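Local coordinates for acetyltransferase, GNAT family (Streptococcus pneumoniae, PDB 2I79), which binds acetyl coenzyme A and, as a GNAT-family acetyltransferase, probably transfers its acetyl group to an amino group of an acceptor not yet established, at residues E44-E47 / I48-K52; E110-E113 / W114-S118. All blocks are in the same frame, centred on the assembly; numbering follows the deposited sequence.

Interaction 1. Residues E44-E47 / I48-K52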
ATOM      1  N   GLU A  44      12.648 -17.031  11.540  1.00 55.47           N
ATOM      2  CA  GLU A  44      13.526 -15.997  12.106  1.00 56.12           C
ATOM      3  C   GLU A  44      13.109 -14.607  11.648  1.00 56.55           C
ATOM      4  O   GLU A  44      12.949 -13.686  12.477  1.00 56.74           O
ATOM      5  CB  GLU A  44      14.985 -16.318  11.756  1.00 57.47           C
ATOM      6  CG  GLU A  44      15.498 -17.661  12.417  1.00 58.92           C
ATOM      7  CD  GLU A  44      14.852 -18.995  11.877  1.00 63.49           C
ATOM      8  OE1 GLU A  44      14.469 -19.102  10.668  1.00 62.09           O
ATOM      9  OE2 GLU A  44      14.752 -19.967  12.688  1.00 63.12           O
ATOM     10  N   GLU A  45      12.848 -14.473  10.346  1.00 56.36           N
ATOM     11  CA  GLU A  45      12.287 -13.243   9.799  1.00 56.85           C
ATOM     12  C   GLU A  45      10.897 -12.877  10.334  1.00 56.72           C
ATOM     13  O   GLU A  45      10.567 -11.688  10.473  1.00 55.87           O
ATOM     14  CB  GLU A  45      12.222 -13.332   8.267  1.00 57.33           C
ATOM     15  CG  GLU A  45      13.597 -13.277   7.572  1.00 58.70           C
ATOM     16  CD  GLU A  45      13.499 -13.494   6.070  1.00 59.44           C
ATOM     17  OE1 GLU A  45      12.579 -14.229   5.625  1.00 61.39           O
ATOM     18  OE2 GLU A  45      14.335 -12.916   5.327  1.00 63.11           O
ATOM     19  N   MET A  46      10.063 -13.881  10.619  1.00 56.10           N
ATOM     20  CA  MET A  46       8.752 -13.580  11.176  1.00 56.60           C
ATOM     21  C   MET A  46       8.884 -12.998  12.587  1.00 56.73           C
ATOM     22  O   MET A  46       8.113 -12.135  12.974  1.00 55.68           O
ATOM     23  CB  MET A  46       7.837 -14.802  11.174  1.00 55.24           C
ATOM     24  CG  MET A  46       6.453 -14.507  11.748  1.00 54.25           C
ATOM     25  SD  MET A  46       5.436 -13.387  10.741  1.00 44.00           S
ATOM     26  CE  MET A  46       5.043 -14.471   9.378  1.00 47.96           C
ATOM     27  N   GLU A  47       9.851 -13.504  13.340  1.00 58.52           N
ATOM     28  CA  GLU A  47      10.097 -13.073  14.720  1.00 59.86           C
ATOM     29  C   GLU A  47      10.372 -11.541  14.784  1.00 60.74           C
ATOM     30  O   GLU A  47       9.869 -10.841  15.666  1.00 61.55           O
ATOM     31  CB  GLU A  47      11.247 -13.912  15.288  1.00 60.15           C
ATOM     32  CG  GLU A  47      11.242 -14.141  16.788  1.00 60.51           C
ATOM     33  CD  GLU A  47      12.177 -15.289  17.252  1.00 62.04           C
ATOM     34  OE1 GLU A  47      12.364 -16.311  16.535  1.00 63.94           O
ATOM     35  OE2 GLU A  47      12.693 -15.175  18.380  1.00 66.11           O
ATOM     36  N   ILE A  48      11.122 -11.023  13.813  1.00 61.47           N
ATOM     37  CA  ILE A  48      11.308  -9.577  13.627  1.00 61.43           C
ATOM     38  C   ILE A  48       9.964  -8.863  13.379  1.00 61.72           C
ATOM     39  O   ILE A  48       9.528  -7.994  14.153  1.00 61.48           O
ATOM     40  CB  ILE A  48      12.319  -9.306  12.461  1.00 61.97           C
ATOM     41  CG1 ILE A  48      13.741  -9.735  12.888  1.00 61.94           C
ATOM     42  CG2 ILE A  48      12.274  -7.815  12.003  1.00 61.89           C
ATOM     43  CD1 ILE A  48      14.683 -10.119  11.739  1.00 61.98           C
ATOM     44  N   PHE A  49       9.280  -9.250  12.319  1.00 61.68           N
ATOM     45  CA  PHE A  49       7.961  -8.689  12.073  1.00 62.03           C
ATOM     46  C   PHE A  49       7.107  -8.641  13.363  1.00 62.57           C
ATOM     47  O   PHE A  49       6.464  -7.620  13.659  1.00 62.61           O
ATOM     48  CB  PHE A  49       7.241  -9.461  10.970  1.00 61.50           C
ATOM     49  CG  PHE A  49       5.829  -8.994  10.729  1.00 62.01           C
ATOM     50  CD1 PHE A  49       5.582  -7.811  10.044  1.00 62.20           C
ATOM     51  CD2 PHE A  49       4.741  -9.733  11.202  1.00 62.06           C
ATOM     52  CE1 PHE A  49       4.276  -7.368   9.824  1.00 62.51           C
ATOM     53  CE2 PHE A  49       3.439  -9.305  10.978  1.00 62.31           C
ATOM     54  CZ  PHE A  49       3.207  -8.112  10.287  1.00 62.23           C
ATOM     55  N   LEU A  50       7.097  -9.737  14.121  1.00 62.84           N
ATOM     56  CA  LEU A  50       6.219  -9.850  15.291  1.00 63.08           C
ATOM     57  C   LEU A  50       6.627  -8.912  16.447  1.00 63.46           C
ATOM     58  O   LEU A  50       5.744  -8.360  17.138  1.00 63.28           O
ATOM     59  CB  LEU A  50       6.112 -11.310  15.752  1.00 62.83           C
ATOM     60  CG  LEU A  50       5.253 -12.172  14.830  1.00 62.22           C
ATOM     61  CD1 LEU A  50       5.154 -13.581  15.359  1.00 61.46           C
ATOM     62  CD2 LEU A  50       3.871 -11.584  14.674  1.00 61.88           C
ATOM     63  N   ASN A  51       7.934  -8.727  16.647  1.00 63.63           N
ATOM     64  CA  ASN A  51       8.445  -7.727  17.597  1.00 64.43           C
ATOM     65  C   ASN A  51       7.963  -6.297  17.226  1.00 64.36           C
ATOM     66  O   ASN A  51       7.428  -5.565  18.078  1.00 64.56           O
ATOM     67  CB  ASN A  51       9.993  -7.791  17.707  1.00 64.31           C
ATOM     68  CG  ASN A  51      10.497  -9.085  18.406  1.00 67.12           C
ATOM     69  OD1 ASN A  51       9.914  -9.538  19.395  1.00 70.57           O
ATOM     70  ND2 ASN A  51      11.584  -9.669  17.891  1.00 68.52           N
ATOM     71  N   LYS A  52       8.129  -5.918  15.963  1.00 64.34           N
ATOM     72  CA  LYS A  52       7.626  -4.629  15.464  1.00 64.80           C
ATOM     73  C   LYS A  52       6.133  -4.391  15.724  1.00 64.45           C
ATOM     74  O   LYS A  52       5.757  -3.327  16.227  1.00 64.40           O
ATOM     75  CB  LYS A  52       7.858  -4.503  13.959  1.00 65.20           C
ATOM     76  CG  LYS A  52       9.175  -3.886  13.580  1.00 66.75           C
ATOM     77  CD  LYS A  52       9.234  -3.637  12.066  1.00 66.92           C
ATOM     78  CE  LYS A  52      10.654  -3.276  11.598  1.00 67.95           C
ATOM     79  NZ  LYS A  52      11.619  -4.433  11.760  1.00 69.00           N
TER
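Met46 and Phe49, one turn apart on the same helix, run side by side and point the same way. Their meeting is a Met-aromatic contact: Met46 SD lies 3.7 Å from Phe49 CD2 and 4.9 Å from the ring centroid. The sulfur approaches obliquely, 63° off the ring normal. Both side chains leave the backbone alike, with CG set anti to N, and the bend of Met46 at chi2 (68°) brings the sulfur beside the ring. Leu50 crosses Met46 nearer its root, with Leu50 CD1 3.9 Å from Met46 CG.

Behind these side chains stands the i to i+4 bonding of the helix. Leu50 N reaches Met46 O at 2.8 Å and Asn51 N reaches Glu47 O at 3.0 Å, whereas the two bonds before them, from Ile48 N to Glu44 O and from Phe49 N to Glu45 O, are weak, at 3.5 and 3.3 Å. Glu45 N is in turn held by OG1 of Thr42, just ahead of helix 43-55.

Met46 and Leu50 are buried, in part under helix 15-26: both touch Leu18, and Met46 also meets Val19 and Leu22. Glu44, Glu45, Glu47 and Asn51 are exposed, as is Ile48, so the division is broadly that of an amphipathic helix, here helix 43-55 laid against helix 15-26 in a GNAT domain.

Interaction 2. Residues E110-E113 / W114-S118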
ATOM      1  N   GLU A 110     -12.496  -7.875  17.295  1.00 49.36           N
ATOM      2  CA  GLU A 110     -11.405  -7.615  18.225  1.00 49.70           C
ATOM      3  C   GLU A 110     -10.411  -6.607  17.651  1.00 49.18           C
ATOM      4  O   GLU A 110      -9.881  -5.731  18.374  1.00 49.21           O
ATOM      5  CB  GLU A 110     -10.688  -8.903  18.616  1.00 50.33           C
ATOM      6  CG  GLU A 110     -11.451  -9.751  19.627  1.00 54.94           C
ATOM      7  CD  GLU A 110     -12.041  -8.935  20.778  1.00 59.54           C
ATOM      8  OE1 GLU A 110     -11.302  -8.127  21.383  1.00 62.91           O
ATOM      9  OE2 GLU A 110     -13.257  -9.097  21.060  1.00 64.03           O
ATOM     10  N   ALA A 111     -10.152  -6.738  16.355  1.00 48.53           N
ATOM     11  CA  ALA A 111      -9.234  -5.838  15.675  1.00 47.96           C
ATOM     12  C   ALA A 111      -9.813  -4.430  15.698  1.00 47.67           C
ATOM     13  O   ALA A 111      -9.105  -3.478  15.986  1.00 46.90           O
ATOM     14  CB  ALA A 111      -8.980  -6.314  14.232  1.00 47.28           C
ATOM     15  N   ILE A 112     -11.109  -4.303  15.393  1.00 47.40           N
ATOM     16  CA  ILE A 112     -11.782  -2.992  15.376  1.00 47.60           C
ATOM     17  C   ILE A 112     -11.766  -2.324  16.762  1.00 47.97           C
ATOM     18  O   ILE A 112     -11.550  -1.116  16.889  1.00 47.16           O
ATOM     19  CB  ILE A 112     -13.240  -3.108  14.870  1.00 47.45           C
ATOM     20  CG1 ILE A 112     -13.275  -3.508  13.376  1.00 46.88           C
ATOM     21  CG2 ILE A 112     -14.005  -1.806  15.122  1.00 46.85           C
ATOM     22  CD1 ILE A 112     -14.678  -4.031  12.883  1.00 45.53           C
ATOM     23  N   GLU A 113     -12.002  -3.127  17.792  1.00 48.48           N
ATOM     24  CA  GLU A 113     -12.001  -2.648  19.165  1.00 49.87           C
ATOM     25  C   GLU A 113     -10.610  -2.151  19.564  1.00 49.87           C
ATOM     26  O   GLU A 113     -10.489  -1.100  20.182  1.00 50.09           O
ATOM     27  CB  GLU A 113     -12.405  -3.777  20.097  1.00 50.21           C
ATOM     28  CG  GLU A 113     -13.461  -3.412  21.085  1.00 52.61           C
ATOM     29  CD  GLU A 113     -13.886  -4.618  21.903  1.00 53.98           C
ATOM     30  OE1 GLU A 113     -15.082  -5.016  21.807  1.00 59.40           O
ATOM     31  OE2 GLU A 113     -13.003  -5.166  22.620  1.00 60.17           O
ATOM     32  N   TRP A 114      -9.565  -2.912  19.217  1.00 50.17           N
ATOM     33  CA  TRP A 114      -8.199  -2.477  19.468  1.00 50.31           C
ATOM     34  C   TRP A 114      -7.939  -1.158  18.721  1.00 50.53           C
ATOM     35  O   TRP A 114      -7.379  -0.218  19.286  1.00 50.74           O
ATOM     36  CB  TRP A 114      -7.176  -3.554  19.065  1.00 51.01           C
ATOM     37  CG  TRP A 114      -5.755  -3.121  19.327  1.00 51.37           C
ATOM     38  CD1 TRP A 114      -5.044  -3.300  20.480  1.00 52.01           C
ATOM     39  CD2 TRP A 114      -4.897  -2.380  18.443  1.00 52.87           C
ATOM     40  NE1 TRP A 114      -3.806  -2.728  20.368  1.00 52.29           N
ATOM     41  CE2 TRP A 114      -3.689  -2.153  19.130  1.00 52.76           C
ATOM     42  CE3 TRP A 114      -5.033  -1.883  17.140  1.00 52.72           C
ATOM     43  CZ2 TRP A 114      -2.620  -1.477  18.551  1.00 52.85           C
ATOM     44  CZ3 TRP A 114      -3.979  -1.206  16.579  1.00 51.50           C
ATOM     45  CH2 TRP A 114      -2.789  -1.007  17.282  1.00 52.49           C
ATOM     46  N   ALA A 115      -8.368  -1.080  17.464  1.00 50.24           N
ATOM     47  CA  ALA A 115      -8.087   0.086  16.649  1.00 50.68           C
ATOM     48  C   ALA A 115      -8.724   1.324  17.277  1.00 51.02           C
ATOM     49  O   ALA A 115      -8.100   2.372  17.362  1.00 49.97           O
ATOM     50  CB  ALA A 115      -8.578  -0.128  15.222  1.00 50.08           C
ATOM     51  N   GLN A 116      -9.964   1.174  17.726  1.00 51.71           N
ATOM     52  CA  GLN A 116     -10.679   2.212  18.476  1.00 52.84           C
ATOM     53  C   GLN A 116      -9.931   2.662  19.737  1.00 53.27           C
ATOM     54  O   GLN A 116      -9.777   3.861  19.985  1.00 54.73           O
ATOM     55  CB  GLN A 116     -12.097   1.719  18.842  1.00 53.06           C
ATOM     56  CG  GLN A 116     -13.047   1.620  17.640  1.00 54.30           C
ATOM     57  CD  GLN A 116     -14.339   0.841  17.910  1.00 55.03           C
ATOM     58  OE1 GLN A 116     -14.449   0.072  18.874  1.00 60.85           O
ATOM     59  NE2 GLN A 116     -15.318   1.022  17.038  1.00 58.54           N
ATOM     60  N   ALA A 117      -9.434   1.715  20.519  1.00 53.37           N
ATOM     61  CA  ALA A 117      -8.788   2.056  21.775  1.00 52.94           C
ATOM     62  C   ALA A 117      -7.403   2.709  21.594  1.00 53.38           C
ATOM     63  O   ALA A 117      -6.949   3.458  22.466  1.00 53.96           O
ATOM     64  CB  ALA A 117      -8.696   0.824  22.660  1.00 52.86           C
ATOM     65  N   SER A 118      -6.742   2.442  20.466  1.00 52.99           N
ATOM     66  CA  SER A 118      -5.355   2.867  20.246  1.00 51.91           C
ATOM     67  C   SER A 118      -5.137   4.378  20.351  1.00 51.81           C
ATOM     68  O   SER A 118      -4.026   4.828  20.673  1.00 52.13           O
ATOM     69  CB  SER A 118      -4.850   2.385  18.884  1.00 51.73           C
ATOM     70  OG  SER A 118      -5.407   3.159  17.835  1.00 50.13           O
TER
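Ile112 and Gln116 make the side-chain contact that spans this turn of helix. Van der Waals contact comes first: the CG2 branch of Ile112 lies 3.7 Å from Gln116 NE2, so a methyl group packs against the end of the amide. With CG opposite its own carbonyl carbon and beside N (chi1 -71°), Gln116 runs extended. That course carries its aliphatic part back over the preceding turn, Gln116 CG coming within 3.2 Å of Ile112 O. The glutamine is thus laid along the helix, with its stem over a backbone carbonyl and its amide beside the isoleucine.

The backbone hydrogen bonds form an even series from i to i+4. Trp114 N donates to Glu110 O and Gln116 N to Ile112 O, the latter at 2.9 Å with a nearly straight N-H...O angle of 167°. Ala115 and Ala117 continue the pattern to Ala111 and Glu113.

A side-chain hydroxyl takes over where the helix gives way to the next loop. Ser118 OG donates to Ala115 O at 2.8 Å and accepts from the backbone N of Ile120 and of Leu121, so one hydroxyl ties the last turn to the chain that follows. Ser118 CB sits 4.2 Å above one face of the Trp114 ring, offset toward its rim.

Outward from the helix, Ala111, Ala115 and the indole of Trp114 face the sheet. Ala111 touches Val74 of strand 69-77, while Trp114 spans two strands, meeting Ile60 and Ile76. Ile112 and Ala115 both rest on Leu124, packing helix 103-117 onto strand 123-129 in the beta-alpha-beta unit that begins with strand 87-94.

Overall arrangement
Interactions 1 and 2 show how one principle, a helix with a buried and an exposed side, adapts to its setting. Their centres lie 22 Å apart and they do not touch; each belongs to a different helix, both partly buried. In 44-52 the buried side faces another helix and nearby loops with larger side chains, and a sulfur lies beside a partly exposed aromatic ring. In 110-118 the buried side faces the sheet, where small alanines meet the strands beside a single indole that reaches across two of them. Polar chemistry differs as well: 44-52 contains weak as well as firm backbone bonds, whereas 110-118 is evenly bonded and finishes with a serine hydroxyl.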